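PDB 4ART: structural protein ORF273 from Acidianus two-tailed virus, which is a virion structural protein of an archaeal virus, with a new, thermo- and acid-stable fold, whose precise role is not established. Local coordinates for residues F104-G109 and K265-K270; I204-T209 and A236-Q241; H219-H224 and D231-A236. All coordinates share one frame; numbering follows the deposited sequence.

Contact 1 of 3, residues F104-G109 and K265-K270; sequences FDIDYG and KLERLK
Ile106 faces the start of the 265-270 segment with both branches of its side chain. CD1, the end of the long branch, lies 4.4 Å from CD2 of Leu266, a loose apolar touch. The short branch, CG2, sits anti to the backbone N (CG1 has chi1 -71°), which brings it within 4.0 Å of Glu267 OE2. The segments bury 135 Å² in all, and the nearest CA atoms, those of Ile106 and Glu267, are 9.8 Å apart, so side chains alone bridge the gap. Behind them stands the large mixed sheet of the ORF273 fold. Ile106 of helix 99-108 rests on Ala156 and Gln248, Leu266 of helix 263-266 on Tyr154 and Cys250, so both helices pack on strands 154-161 and 247-253. The Cys250-Cys263 disulfide pins the C-terminal helix to the second of these strands. Next along, the Asp107 and Glu267 side chains approach from opposite directions, their carboxylate planes 25° apart, with OD2 of Asp107 3.2 Å from OE1 of Glu267; OD1 of Asp107 and OE2 of Glu267 are more distant, at 3.9 Å. Two carboxylates so close would repel if both were charged, so one probably has a raised proton affinity; this would suit an acid-stable protein, though that link is inferred. Glu267 reaches this position through a bent chain, with chi2 at -105°. Phe104 and Tyr108 of the same helix as Asp107 pack on Pro217 and Tyr221 of helix 210-221.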
ATOM      1  N   PHE A 104       2.015  -9.568  10.042  1.00 39.39           N
ATOM      2  CA  PHE A 104       2.977  -9.046   9.079  1.00 39.10           C
ATOM      3  C   PHE A 104       3.164  -7.521   9.228  1.00 42.72           C
ATOM      4  O   PHE A 104       4.289  -7.029   9.214  1.00 41.60           O
ATOM      5  CB  PHE A 104       2.607  -9.456   7.648  1.00 41.97           C
ATOM      6  CG  PHE A 104       3.545  -8.896   6.628  1.00 42.23           C
ATOM      7  CD1 PHE A 104       4.790  -9.484   6.411  1.00 44.85           C
ATOM      8  CD2 PHE A 104       3.201  -7.768   5.899  1.00 41.58           C
ATOM      9  CE1 PHE A 104       5.693  -8.929   5.508  1.00 45.20           C
ATOM     10  CE2 PHE A 104       4.089  -7.242   4.961  1.00 44.68           C
ATOM     11  CZ  PHE A 104       5.330  -7.831   4.766  1.00 41.89           C
ATOM     12  N   ASP A 105       2.065  -6.785   9.377  1.00 40.40           N
ATOM     13  CA  ASP A 105       2.093  -5.342   9.579  1.00 39.67           C
ATOM     14  C   ASP A 105       2.832  -4.982  10.876  1.00 44.75           C
ATOM     15  O   ASP A 105       3.570  -4.019  10.871  1.00 44.53           O
ATOM     16  CB  ASP A 105       0.666  -4.765   9.610  1.00 42.02           C
ATOM     17  CG  ASP A 105      -0.062  -4.739   8.270  1.00 55.63           C
ATOM     18  OD1 ASP A 105       0.505  -5.260   7.264  1.00 55.58           O
ATOM     19  OD2 ASP A 105      -1.214  -4.248   8.233  1.00 62.35           O
ATOM     20  N   ILE A 106       2.665  -5.785  11.965  1.00 41.96           N
ATOM     21  CA  ILE A 106       3.327  -5.626  13.284  1.00 42.75           C
ATOM     22  C   ILE A 106       4.844  -5.761  13.135  1.00 49.06           C
ATOM     23  O   ILE A 106       5.604  -4.935  13.637  1.00 48.37           O
ATOM     24  CB  ILE A 106       2.840  -6.725  14.300  1.00 45.73           C
ATOM     25  CG1 ILE A 106       1.404  -6.521  14.765  1.00 45.88           C
ATOM     26  CG2 ILE A 106       3.793  -6.895  15.512  1.00 47.98           C
ATOM     27  CD1 ILE A 106       0.918  -7.701  15.660  1.00 46.02           C
ATOM     28  N   ASP A 107       5.259  -6.854  12.489  1.00 48.29           N
ATOM     29  CA  ASP A 107       6.648  -7.275  12.336  1.00 49.06           C
ATOM     30  C   ASP A 107       7.452  -6.563  11.222  1.00 51.31           C
ATOM     31  O   ASP A 107       8.672  -6.419  11.348  1.00 50.94           O
ATOM     32  CB  ASP A 107       6.707  -8.824  12.256  1.00 53.10           C
ATOM     33  CG  ASP A 107       6.084  -9.528  13.461  1.00 67.19           C
ATOM     34  OD1 ASP A 107       6.294  -9.049  14.610  1.00 69.71           O
ATOM     35  OD2 ASP A 107       5.401 -10.569  13.261  1.00 72.43           O
ATOM     36  N   TYR A 108       6.757  -6.031  10.187  1.00 47.75           N
ATOM     37  CA  TYR A 108       7.352  -5.340   9.031  1.00 49.25           C
ATOM     38  C   TYR A 108       6.669  -4.028   8.634  1.00 53.54           C
ATOM     39  O   TYR A 108       6.959  -3.502   7.560  1.00 55.65           O
ATOM     40  CB  TYR A 108       7.346  -6.258   7.796  1.00 53.21           C
ATOM     41  CG  TYR A 108       8.164  -7.521   7.935  1.00 56.56           C
ATOM     42  CD1 TYR A 108       7.616  -8.670   8.498  1.00 57.90           C
ATOM     43  CD2 TYR A 108       9.470  -7.584   7.461  1.00 59.67           C
ATOM     44  CE1 TYR A 108       8.363  -9.837   8.632  1.00 60.11           C
ATOM     45  CE2 TYR A 108      10.218  -8.758   7.558  1.00 61.81           C
ATOM     46  CZ  TYR A 108       9.661  -9.881   8.150  1.00 71.80           C
ATOM     47  OH  TYR A 108      10.385 -11.046   8.248  1.00 79.55           O
ATOM     48  N   GLY A 109       5.801  -3.500   9.486  1.00 47.24           N
ATOM     49  CA  GLY A 109       5.059  -2.273   9.221  1.00 45.41           C
ATOM     50  C   GLY A 109       5.881  -1.016   9.366  1.00 45.74           C
ATOM     51  O   GLY A 109       5.519  -0.094  10.118  1.00 42.78           O
ATOM     52  N   LYS A 265       2.643 -13.258  23.210  1.00 44.61           N
ATOM     53  CA  LYS A 265       1.461 -14.062  23.533  1.00 46.11           C
ATOM     54  C   LYS A 265       0.426 -13.826  22.413  1.00 52.59           C
ATOM     55  O   LYS A 265      -0.217 -14.772  21.958  1.00 53.41           O
ATOM     56  CB  LYS A 265       0.895 -13.673  24.916  1.00 50.16           C
ATOM     57  CG  LYS A 265      -0.317 -14.489  25.383  1.00 72.55           C
ATOM     58  CD  LYS A 265       0.075 -15.800  26.079  1.00 85.86           C
ATOM     59  CE  LYS A 265      -1.124 -16.659  26.413  1.00 96.85           C
ATOM     60  NZ  LYS A 265      -0.750 -17.824  27.261  1.00107.63           N
ATOM     61  N   LEU A 266       0.338 -12.572  21.924  1.00 48.97           N
ATOM     62  CA  LEU A 266      -0.549 -12.125  20.855  1.00 49.34           C
ATOM     63  C   LEU A 266      -0.445 -12.928  19.556  1.00 55.42           C
ATOM     64  O   LEU A 266      -1.479 -13.284  18.998  1.00 55.30           O
ATOM     65  CB  LEU A 266      -0.325 -10.629  20.576  1.00 48.13           C
ATOM     66  CG  LEU A 266      -1.345  -9.952  19.701  1.00 51.71           C
ATOM     67  CD1 LEU A 266      -2.702 -10.142  20.254  1.00 52.90           C
ATOM     68  CD2 LEU A 266      -1.053  -8.490  19.566  1.00 51.98           C
ATOM     69  N   GLU A 267       0.789 -13.205  19.078  1.00 54.67           N
ATOM     70  CA  GLU A 267       1.049 -13.957  17.839  1.00 56.36           C
ATOM     71  C   GLU A 267       0.516 -15.396  17.902  1.00 65.38           C
ATOM     72  O   GLU A 267       0.337 -16.013  16.857  1.00 67.03           O
ATOM     73  CB  GLU A 267       2.537 -13.941  17.434  1.00 57.19           C
ATOM     74  CG  GLU A 267       3.330 -12.710  17.869  1.00 66.57           C
ATOM     75  CD  GLU A 267       3.693 -11.660  16.836  1.00 84.60           C
ATOM     76  OE1 GLU A 267       3.893 -12.018  15.652  1.00 89.18           O
ATOM     77  OE2 GLU A 267       3.858 -10.483  17.234  1.00 71.19           O
ATOM     78  N   ARG A 268       0.204 -15.900  19.105  1.00 62.94           N
ATOM     79  CA  ARG A 268      -0.355 -17.235  19.306  1.00 64.67           C
ATOM     80  C   ARG A 268      -1.884 -17.272  19.133  1.00 70.04           C
ATOM     81  O   ARG A 268      -2.456 -18.362  19.045  1.00 70.90           O
ATOM     82  CB  ARG A 268      -0.004 -17.762  20.722  1.00 67.66           C
ATOM     83  CG  ARG A 268       1.467 -17.650  21.103  1.00 80.66           C
ATOM     84  CD  ARG A 268       1.829 -18.299  22.439  1.00 97.84           C
ATOM     85  NE  ARG A 268       1.377 -19.690  22.583  1.00112.41           N
ATOM     86  CZ  ARG A 268       1.883 -20.733  21.927  1.00129.68           C
ATOM     87  NH1 ARG A 268       2.845 -20.559  21.028  1.00116.50           N
ATOM     88  NH2 ARG A 268       1.407 -21.952  22.142  1.00119.10           N
ATOM     89  N   LEU A 269      -2.547 -16.099  19.097  1.00 67.09           N
ATOM     90  CA  LEU A 269      -4.013 -15.990  19.060  1.00 68.38           C
ATOM     91  C   LEU A 269      -4.775 -16.000  17.695  1.00 74.32           C
ATOM     92  O   LEU A 269      -5.309 -14.978  17.262  1.00 72.84           O
ATOM     93  CB  LEU A 269      -4.494 -14.877  20.009  1.00 68.31           C
ATOM     94  CG  LEU A 269      -3.870 -14.861  21.422  1.00 72.83           C
ATOM     95  CD1 LEU A 269      -4.306 -13.642  22.191  1.00 72.82           C
ATOM     96  CD2 LEU A 269      -4.204 -16.129  22.205  1.00 75.65           C
ATOM     97  N   LYS A 270      -4.905 -17.212  17.096  1.00 73.14           N
ATOM     98  CA  LYS A 270      -5.605 -17.528  15.839  1.00 87.47           C
ATOM     99  C   LYS A 270      -5.040 -16.798  14.640  1.00109.24           C
ATOM    100  O   LYS A 270      -4.044 -17.246  14.083  1.00 73.80           O
ATOM    101  CB  LYS A 270      -7.132 -17.351  15.953  1.00 90.72           C
ATOM    102  CG  LYS A 270      -7.922 -18.210  14.969  1.00102.47           C
ATOM    103  CD  LYS A 270      -9.398 -18.317  15.351  1.00109.73           C
ATOM    104  CE  LYS A 270     -10.191 -19.200  14.414  1.00116.25           C
ATOM    105  NZ  LYS A 270      -9.830 -20.638  14.544  1.00122.94           N
TER

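Contact 2 of 3, residues I204-T209 and A236-Q241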
ATOM      1  N   ILE A 204      20.154  -2.790   0.486  1.00 34.37           N
ATOM      2  CA  ILE A 204      20.068  -2.449   1.887  1.00 32.31           C
ATOM      3  C   ILE A 204      19.931  -3.671   2.806  1.00 36.86           C
ATOM      4  O   ILE A 204      20.487  -3.637   3.895  1.00 36.89           O
ATOM      5  CB  ILE A 204      19.019  -1.304   2.133  1.00 33.91           C
ATOM      6  CG1 ILE A 204      19.188  -0.625   3.500  1.00 33.18           C
ATOM      7  CG2 ILE A 204      17.548  -1.768   1.897  1.00 33.42           C
ATOM      8  CD1 ILE A 204      20.335   0.385   3.583  1.00 42.36           C
ATOM      9  N   LEU A 205      19.221  -4.745   2.389  1.00 32.77           N
ATOM     10  CA  LEU A 205      18.986  -5.914   3.262  1.00 32.23           C
ATOM     11  C   LEU A 205      19.210  -7.207   2.521  1.00 37.74           C
ATOM     12  O   LEU A 205      18.503  -7.468   1.551  1.00 37.09           O
ATOM     13  CB  LEU A 205      17.540  -5.869   3.837  1.00 31.04           C
ATOM     14  CG  LEU A 205      17.260  -4.810   4.919  1.00 34.55           C
ATOM     15  CD1 LEU A 205      15.777  -4.563   5.075  1.00 34.00           C
ATOM     16  CD2 LEU A 205      17.945  -5.157   6.263  1.00 33.42           C
ATOM     17  N   ALA A 206      20.189  -8.017   2.972  1.00 34.04           N
ATOM     18  CA  ALA A 206      20.602  -9.289   2.372  1.00 34.19           C
ATOM     19  C   ALA A 206      20.792  -9.203   0.822  1.00 37.16           C
ATOM     20  O   ALA A 206      20.428 -10.118   0.086  1.00 36.45           O
ATOM     21  CB  ALA A 206      19.638 -10.398   2.766  1.00 34.71           C
ATOM     22  N   GLY A 207      21.352  -8.076   0.366  1.00 32.71           N
ATOM     23  CA  GLY A 207      21.630  -7.826  -1.041  1.00 32.68           C
ATOM     24  C   GLY A 207      20.478  -7.275  -1.857  1.00 32.79           C
ATOM     25  O   GLY A 207      20.622  -7.049  -3.061  1.00 33.25           O
ATOM     26  N   TYR A 208      19.322  -7.087  -1.225  1.00 26.03           N
ATOM     27  CA  TYR A 208      18.127  -6.592  -1.902  1.00 24.44           C
ATOM     28  C   TYR A 208      17.948  -5.111  -1.701  1.00 27.44           C
ATOM     29  O   TYR A 208      18.266  -4.566  -0.634  1.00 24.57           O
ATOM     30  CB  TYR A 208      16.881  -7.293  -1.332  1.00 24.32           C
ATOM     31  CG  TYR A 208      16.861  -8.783  -1.583  1.00 25.83           C
ATOM     32  CD1 TYR A 208      16.501  -9.292  -2.824  1.00 26.99           C
ATOM     33  CD2 TYR A 208      17.149  -9.685  -0.561  1.00 27.10           C
ATOM     34  CE1 TYR A 208      16.505 -10.660  -3.070  1.00 28.71           C
ATOM     35  CE2 TYR A 208      17.110 -11.066  -0.785  1.00 28.39           C
ATOM     36  CZ  TYR A 208      16.768 -11.545  -2.038  1.00 31.49           C
ATOM     37  OH  TYR A 208      16.709 -12.894  -2.281  1.00 32.26           O
ATOM     38  N   THR A 209      17.354  -4.473  -2.701  1.00 26.12           N
ATOM     39  CA  THR A 209      16.962  -3.074  -2.612  1.00 25.08           C
ATOM     40  C   THR A 209      15.803  -3.083  -1.607  1.00 29.87           C
ATOM     41  O   THR A 209      15.226  -4.153  -1.355  1.00 28.38           O
ATOM     42  CB  THR A 209      16.485  -2.540  -3.937  1.00 24.61           C
ATOM     43  OG1 THR A 209      15.333  -3.264  -4.369  1.00 27.34           O
ATOM     44  CG2 THR A 209      17.549  -2.503  -4.992  1.00 28.99           C
ATOM     45  N   ALA A 236      14.643 -11.101   6.876  1.00 28.59           N
ATOM     46  CA  ALA A 236      14.232 -11.011   8.276  1.00 29.57           C
ATOM     47  C   ALA A 236      15.463 -10.967   9.182  1.00 33.81           C
ATOM     48  O   ALA A 236      15.568 -10.065  10.011  1.00 32.36           O
ATOM     49  CB  ALA A 236      13.371 -12.218   8.664  1.00 30.77           C
ATOM     50  N   HIS A 237      16.407 -11.914   8.990  1.00 30.13           N
ATOM     51  CA  HIS A 237      17.633 -12.001   9.764  1.00 31.54           C
ATOM     52  C   HIS A 237      18.432 -10.709   9.684  1.00 36.99           C
ATOM     53  O   HIS A 237      18.838 -10.208  10.725  1.00 36.38           O
ATOM     54  CB  HIS A 237      18.489 -13.202   9.314  1.00 33.17           C
ATOM     55  CG  HIS A 237      18.004 -14.507   9.853  1.00 37.82           C
ATOM     56  ND1 HIS A 237      17.949 -15.658   9.070  1.00 41.02           N
ATOM     57  CD2 HIS A 237      17.826 -14.867  11.143  1.00 38.88           C
ATOM     58  CE1 HIS A 237      17.530 -16.611   9.875  1.00 40.15           C
ATOM     59  NE2 HIS A 237      17.488 -16.191  11.142  1.00 39.67           N
ATOM     60  N   ALA A 238      18.622 -10.159   8.455  1.00 33.76           N
ATOM     61  CA  ALA A 238      19.365  -8.916   8.232  1.00 33.20           C
ATOM     62  C   ALA A 238      18.637  -7.727   8.848  1.00 37.49           C
ATOM     63  O   ALA A 238      19.264  -6.907   9.498  1.00 39.30           O
ATOM     64  CB  ALA A 238      19.602  -8.685   6.744  1.00 33.03           C
ATOM     65  N   TYR A 239      17.316  -7.648   8.657  1.00 32.79           N
ATOM     66  CA  TYR A 239      16.480  -6.594   9.196  1.00 31.59           C
ATOM     67  C   TYR A 239      16.560  -6.518  10.737  1.00 38.36           C
ATOM     68  O   TYR A 239      16.742  -5.427  11.268  1.00 39.37           O
ATOM     69  CB  TYR A 239      15.034  -6.756   8.709  1.00 33.15           C
ATOM     70  CG  TYR A 239      14.074  -5.810   9.383  1.00 36.63           C
ATOM     71  CD1 TYR A 239      14.063  -4.453   9.065  1.00 39.05           C
ATOM     72  CD2 TYR A 239      13.265  -6.241  10.426  1.00 39.16           C
ATOM     73  CE1 TYR A 239      13.231  -3.558   9.738  1.00 42.49           C
ATOM     74  CE2 TYR A 239      12.399  -5.365  11.079  1.00 41.07           C
ATOM     75  CZ  TYR A 239      12.371  -4.023  10.721  1.00 50.60           C
ATOM     76  OH  TYR A 239      11.533  -3.134  11.368  1.00 52.92           O
ATOM     77  N   LEU A 240      16.414  -7.666  11.442  1.00 34.15           N
ATOM     78  CA  LEU A 240      16.469  -7.761  12.910  1.00 34.29           C
ATOM     79  C   LEU A 240      17.825  -7.358  13.498  1.00 41.20           C
ATOM     80  O   LEU A 240      17.881  -6.796  14.596  1.00 41.84           O
ATOM     81  CB  LEU A 240      16.072  -9.163  13.378  1.00 34.54           C
ATOM     82  CG  LEU A 240      14.594  -9.550  13.098  1.00 39.03           C
ATOM     83  CD1 LEU A 240      14.307 -10.951  13.586  1.00 41.69           C
ATOM     84  CD2 LEU A 240      13.589  -8.539  13.716  1.00 38.42           C
ATOM     85  N   GLN A 241      18.905  -7.624  12.753  1.00 39.55           N
ATOM     86  CA  GLN A 241      20.267  -7.267  13.142  1.00 40.42           C
ATOM     87  C   GLN A 241      20.621  -5.797  12.876  1.00 46.65           C
ATOM     88  O   GLN A 241      21.083  -5.102  13.782  1.00 48.96           O
ATOM     89  CB  GLN A 241      21.301  -8.165  12.426  1.00 42.37           C
ATOM     90  CG  GLN A 241      21.247  -9.643  12.777  1.00 58.57           C
ATOM     91  CD  GLN A 241      21.618  -9.927  14.204  1.00 70.18           C
ATOM     92  OE1 GLN A 241      22.783  -9.780  14.611  1.00 69.38           O
ATOM     93  NE2 GLN A 241      20.629 -10.365  14.984  1.00 42.76           N
TER
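Ala238 offers its methyl group to a tight turn of type I', Leu205 to Tyr208, which carries the chain from helix 188-201 towards helix 210-221. The turn is recognised by the positive phi of Ala206 and Gly207 and by the bond from Tyr208 N to Leu205 O, and a classic beta bulge sits at its base, with Ile204 and Leu205 both facing Tyr208. Ala238 CB stands 3.9 Å from Ala206 N and 4.3 Å from Ala206 CB. The same methyl is 3.9 Å from CD2 of Leu205, so a small residue on helix 229-242 lets the turn come close: the CA atoms of Leu205 and Ala238 are 5.8 Å apart. Tyr239 follows, and here Leu205 meets helix backbone as much as side chain. Its CD2 methyl lies 3.5 Å from Tyr239 N, with Tyr239 CB a little further off at 4.1 Å. Leu205 CD1 approaches the Tyr239 ring obliquely, while the ring's far end leads away from the turn (CG anti to the backbone N, chi1 172°) towards Phe243 and Leu110; Leu205 also touches Ala213 and Phe243. Beyond the bulge the turn runs into Thr209, the N-cap of helix 210-221, whose OG1 is hydrogen-bonded to Glu212 and to Glu200 of the second subunit, so the same loop that packs on helix 229-242 also reaches the second subunit. The bulge itself is gripped at one carbonyl: Tyr208 O accepts from Ile204 N at 2.8 Å and from Leu205 N at 3.2 Å.

Contact 3 of 3, residues H219-H224 and D231-A236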
ATOM      1  N   HIS A 219       5.172 -11.596  -0.061  1.00 27.17           N
ATOM      2  CA  HIS A 219       4.890 -12.748  -0.912  1.00 27.66           C
ATOM      3  C   HIS A 219       4.848 -14.030  -0.079  1.00 30.01           C
ATOM      4  O   HIS A 219       3.969 -14.862  -0.278  1.00 30.28           O
ATOM      5  CB  HIS A 219       5.918 -12.836  -2.049  1.00 29.54           C
ATOM      6  CG  HIS A 219       5.802 -11.745  -3.072  1.00 33.42           C
ATOM      7  ND1 HIS A 219       4.576 -11.124  -3.355  1.00 35.82           N
ATOM      8  CD2 HIS A 219       6.749 -11.211  -3.874  1.00 35.85           C
ATOM      9  CE1 HIS A 219       4.827 -10.239  -4.306  1.00 35.51           C
ATOM     10  NE2 HIS A 219       6.109 -10.254  -4.663  1.00 36.01           N
ATOM     11  N   TYR A 220       5.752 -14.158   0.894  1.00 25.07           N
ATOM     12  CA  TYR A 220       5.794 -15.310   1.795  1.00 25.29           C
ATOM     13  C   TYR A 220       4.655 -15.272   2.854  1.00 31.02           C
ATOM     14  O   TYR A 220       3.965 -16.262   3.027  1.00 31.11           O
ATOM     15  CB  TYR A 220       7.219 -15.418   2.457  1.00 24.79           C
ATOM     16  CG  TYR A 220       7.345 -16.534   3.468  1.00 29.48           C
ATOM     17  CD1 TYR A 220       7.029 -17.847   3.131  1.00 31.94           C
ATOM     18  CD2 TYR A 220       7.774 -16.278   4.764  1.00 30.23           C
ATOM     19  CE1 TYR A 220       7.117 -18.877   4.074  1.00 32.73           C
ATOM     20  CE2 TYR A 220       7.844 -17.294   5.719  1.00 33.32           C
ATOM     21  CZ  TYR A 220       7.523 -18.594   5.366  1.00 40.96           C
ATOM     22  OH  TYR A 220       7.652 -19.596   6.297  1.00 45.51           O
ATOM     23  N   TYR A 221       4.434 -14.158   3.526  1.00 28.86           N
ATOM     24  CA  TYR A 221       3.453 -14.156   4.613  1.00 29.46           C
ATOM     25  C   TYR A 221       2.062 -13.827   4.257  1.00 36.10           C
ATOM     26  O   TYR A 221       1.142 -14.405   4.842  1.00 38.27           O
ATOM     27  CB  TYR A 221       3.882 -13.192   5.719  1.00 29.45           C
ATOM     28  CG  TYR A 221       5.101 -13.647   6.471  1.00 28.60           C
ATOM     29  CD1 TYR A 221       5.037 -14.725   7.355  1.00 30.64           C
ATOM     30  CD2 TYR A 221       6.310 -12.963   6.358  1.00 28.26           C
ATOM     31  CE1 TYR A 221       6.152 -15.122   8.091  1.00 30.63           C
ATOM     32  CE2 TYR A 221       7.432 -13.345   7.101  1.00 28.87           C
ATOM     33  CZ  TYR A 221       7.349 -14.428   7.964  1.00 34.92           C
ATOM     34  OH  TYR A 221       8.451 -14.819   8.709  1.00 31.95           O
ATOM     35  N   VAL A 222       1.884 -12.856   3.363  1.00 31.80           N
ATOM     36  CA  VAL A 222       0.550 -12.381   3.001  1.00 32.84           C
ATOM     37  C   VAL A 222       0.000 -13.097   1.757  1.00 37.83           C
ATOM     38  O   VAL A 222      -1.186 -13.469   1.734  1.00 36.48           O
ATOM     39  CB  VAL A 222       0.497 -10.812   2.921  1.00 35.43           C
ATOM     40  CG1 VAL A 222      -0.915 -10.308   2.602  1.00 35.25           C
ATOM     41  CG2 VAL A 222       0.996 -10.196   4.227  1.00 33.70           C
ATOM     42  N   ASP A 223       0.863 -13.332   0.743  1.00 36.05           N
ATOM     43  CA  ASP A 223       0.432 -14.093  -0.437  1.00 36.51           C
ATOM     44  C   ASP A 223       0.508 -15.598  -0.167  1.00 40.56           C
ATOM     45  O   ASP A 223       0.063 -16.378  -1.014  1.00 41.59           O
ATOM     46  CB  ASP A 223       1.185 -13.695  -1.725  1.00 37.02           C
ATOM     47  CG  ASP A 223       0.880 -12.279  -2.194  1.00 41.59           C
ATOM     48  OD1 ASP A 223      -0.322 -11.919  -2.265  1.00 44.53           O
ATOM     49  OD2 ASP A 223       1.841 -11.536  -2.513  1.00 37.61           O
ATOM     50  N   HIS A 224       1.045 -16.002   1.016  1.00 36.09           N
ATOM     51  CA  HIS A 224       1.153 -17.397   1.446  1.00 38.60           C
ATOM     52  C   HIS A 224       1.878 -18.301   0.442  1.00 39.37           C
ATOM     53  O   HIS A 224       1.463 -19.438   0.190  1.00 37.79           O
ATOM     54  CB  HIS A 224      -0.230 -17.981   1.845  1.00 41.84           C
ATOM     55  CG  HIS A 224      -0.870 -17.265   2.981  1.00 46.02           C
ATOM     56  ND1 HIS A 224      -1.893 -16.349   2.755  1.00 48.04           N
ATOM     57  CD2 HIS A 224      -0.538 -17.241   4.297  1.00 47.37           C
ATOM     58  CE1 HIS A 224      -2.188 -15.843   3.945  1.00 47.26           C
ATOM     59  NE2 HIS A 224      -1.400 -16.353   4.902  1.00 47.21           N
ATOM     60  N   ASP A 231      14.278 -16.645   1.044  1.00 32.50           N
ATOM     61  CA  ASP A 231      14.600 -15.229   0.868  1.00 30.70           C
ATOM     62  C   ASP A 231      14.020 -14.341   1.967  1.00 31.78           C
ATOM     63  O   ASP A 231      14.721 -13.459   2.419  1.00 30.94           O
ATOM     64  CB  ASP A 231      14.213 -14.735  -0.522  1.00 32.33           C
ATOM     65  CG  ASP A 231      14.863 -15.485  -1.661  1.00 36.61           C
ATOM     66  OD1 ASP A 231      15.948 -16.059  -1.449  1.00 34.01           O
ATOM     67  OD2 ASP A 231      14.316 -15.434  -2.786  1.00 38.99           O
ATOM     68  N   ALA A 232      12.770 -14.592   2.409  1.00 27.62           N
ATOM     69  CA  ALA A 232      12.116 -13.819   3.472  1.00 27.96           C
ATOM     70  C   ALA A 232      12.875 -13.937   4.786  1.00 33.37           C
ATOM     71  O   ALA A 232      13.030 -12.942   5.492  1.00 32.82           O
ATOM     72  CB  ALA A 232      10.692 -14.303   3.665  1.00 29.23           C
ATOM     73  N   LEU A 233      13.329 -15.159   5.123  1.00 31.77           N
ATOM     74  CA  LEU A 233      14.078 -15.417   6.351  1.00 32.23           C
ATOM     75  C   LEU A 233      15.443 -14.719   6.288  1.00 34.90           C
ATOM     76  O   LEU A 233      15.867 -14.153   7.294  1.00 32.97           O
ATOM     77  CB  LEU A 233      14.218 -16.923   6.559  1.00 33.54           C
ATOM     78  CG  LEU A 233      13.056 -17.706   7.195  1.00 38.62           C
ATOM     79  CD1 LEU A 233      11.668 -17.266   6.808  1.00 39.62           C
ATOM     80  CD2 LEU A 233      13.255 -19.189   7.024  1.00 41.96           C
ATOM     81  N   LYS A 234      16.109 -14.721   5.103  1.00 31.56           N
ATOM     82  CA  LYS A 234      17.380 -14.013   4.889  1.00 32.26           C
ATOM     83  C   LYS A 234      17.202 -12.515   5.153  1.00 35.29           C
ATOM     84  O   LYS A 234      17.988 -11.916   5.888  1.00 34.95           O
ATOM     85  CB  LYS A 234      17.928 -14.254   3.460  1.00 35.73           C
ATOM     86  CG  LYS A 234      19.117 -15.202   3.442  1.00 55.40           C
ATOM     87  CD  LYS A 234      19.567 -15.581   2.034  1.00 68.97           C
ATOM     88  CE  LYS A 234      20.632 -16.663   2.097  1.00 90.85           C
ATOM     89  NZ  LYS A 234      21.474 -16.723   0.865  1.00105.72           N
ATOM     90  N   ILE A 235      16.126 -11.928   4.606  1.00 31.37           N
ATOM     91  CA  ILE A 235      15.807 -10.510   4.783  1.00 28.27           C
ATOM     92  C   ILE A 235      15.482 -10.235   6.251  1.00 31.84           C
ATOM     93  O   ILE A 235      15.964  -9.235   6.789  1.00 32.01           O
ATOM     94  CB  ILE A 235      14.674 -10.074   3.832  1.00 29.71           C
ATOM     95  CG1 ILE A 235      15.131 -10.187   2.356  1.00 28.79           C
ATOM     96  CG2 ILE A 235      14.209  -8.642   4.176  1.00 28.40           C
ATOM     97  CD1 ILE A 235      14.042 -10.087   1.279  1.00 24.56           C
ATOM     98  N   ALA A 236      14.643 -11.101   6.876  1.00 28.59           N
ATOM     99  CA  ALA A 236      14.232 -11.011   8.276  1.00 29.57           C
ATOM    100  C   ALA A 236      15.463 -10.967   9.182  1.00 33.81           C
ATOM    101  O   ALA A 236      15.568 -10.065  10.011  1.00 32.36           O
ATOM    102  CB  ALA A 236      13.371 -12.218   8.664  1.00 30.77           C
TER
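Tyr220 and Ala232 form the apolar centre of this contact. The Ala232 methyl is wedged against the root of the tyrosine, 3.7 Å from CD2 and 3.8 Å from CB of Tyr220. One residue on, Leu233 extends the patch: its CD1 is 4.0 Å from Tyr220 CE2, the next ring atom out from CD2, and like the Ala232 methyl it approaches the ring obliquely. Tyr220 reaches both partners because its CG is anti to the backbone N (chi1 177°). Tyr221 adds a fringe contact, its OH 4.5 Å from Leu233 CD1.

Among the aromatic groups, the two tyrosines brace each other. CD2 of Tyr220 stands 3.6 Å above the centre of the Tyr221 ring, while the hydroxyl of Tyr221 lies in the plane of the Tyr220 ring, at its edge. The motif is an alpha-alpha hairpin: helix 210-221 and helix 229-242 follow one another across a short loop, and the nearest CA atoms of the two segments, those of Tyr220 and Ala232, are 6.7 Å apart. Loop residues close in as well, since Asn226 and Phe228 pack on Tyr220.

The side-chain hydrogen bonds near the contact belong to the first segment. His219 ND1 donates to Asp223 OD2 at 2.9 Å with an angle of 166°; the carboxylate oxygen lies only 5° out of the imidazole plane, which holds the ring's rotation. Asp231, on the second segment, lies close to the like-charged Asp189 of the second subunit. His219 NE2 is hydrogen-bonded to Glu195 OE1 of that subunit, and an imidazole with a carboxylate at each nitrogen may well carry a positive charge.

Contacts 2 and 3 both use helix 229-242 and share Ala236: one sets a tight turn against it, the other its hairpin partner, helix 210-221. Their apolar patches centre on alanines, and both lie beside the second subunit. Contact 1 joins other elements, two helices on the large sheet, is not touched by that subunit, and brings two carboxylates together across its own segments, whereas in contact 3 the like-charged pair is Asp231 with Asp189 of the second subunit. All three are only partly buried, and none is held by hydrogen bonds between its segments. Tyr108 bridges the groups: its OH is 3.2 Å from Ala236 CB. Phe104 CD1 also lies 3.8 Å from Tyr221 CD2, joining helix 99-108 to the hairpin.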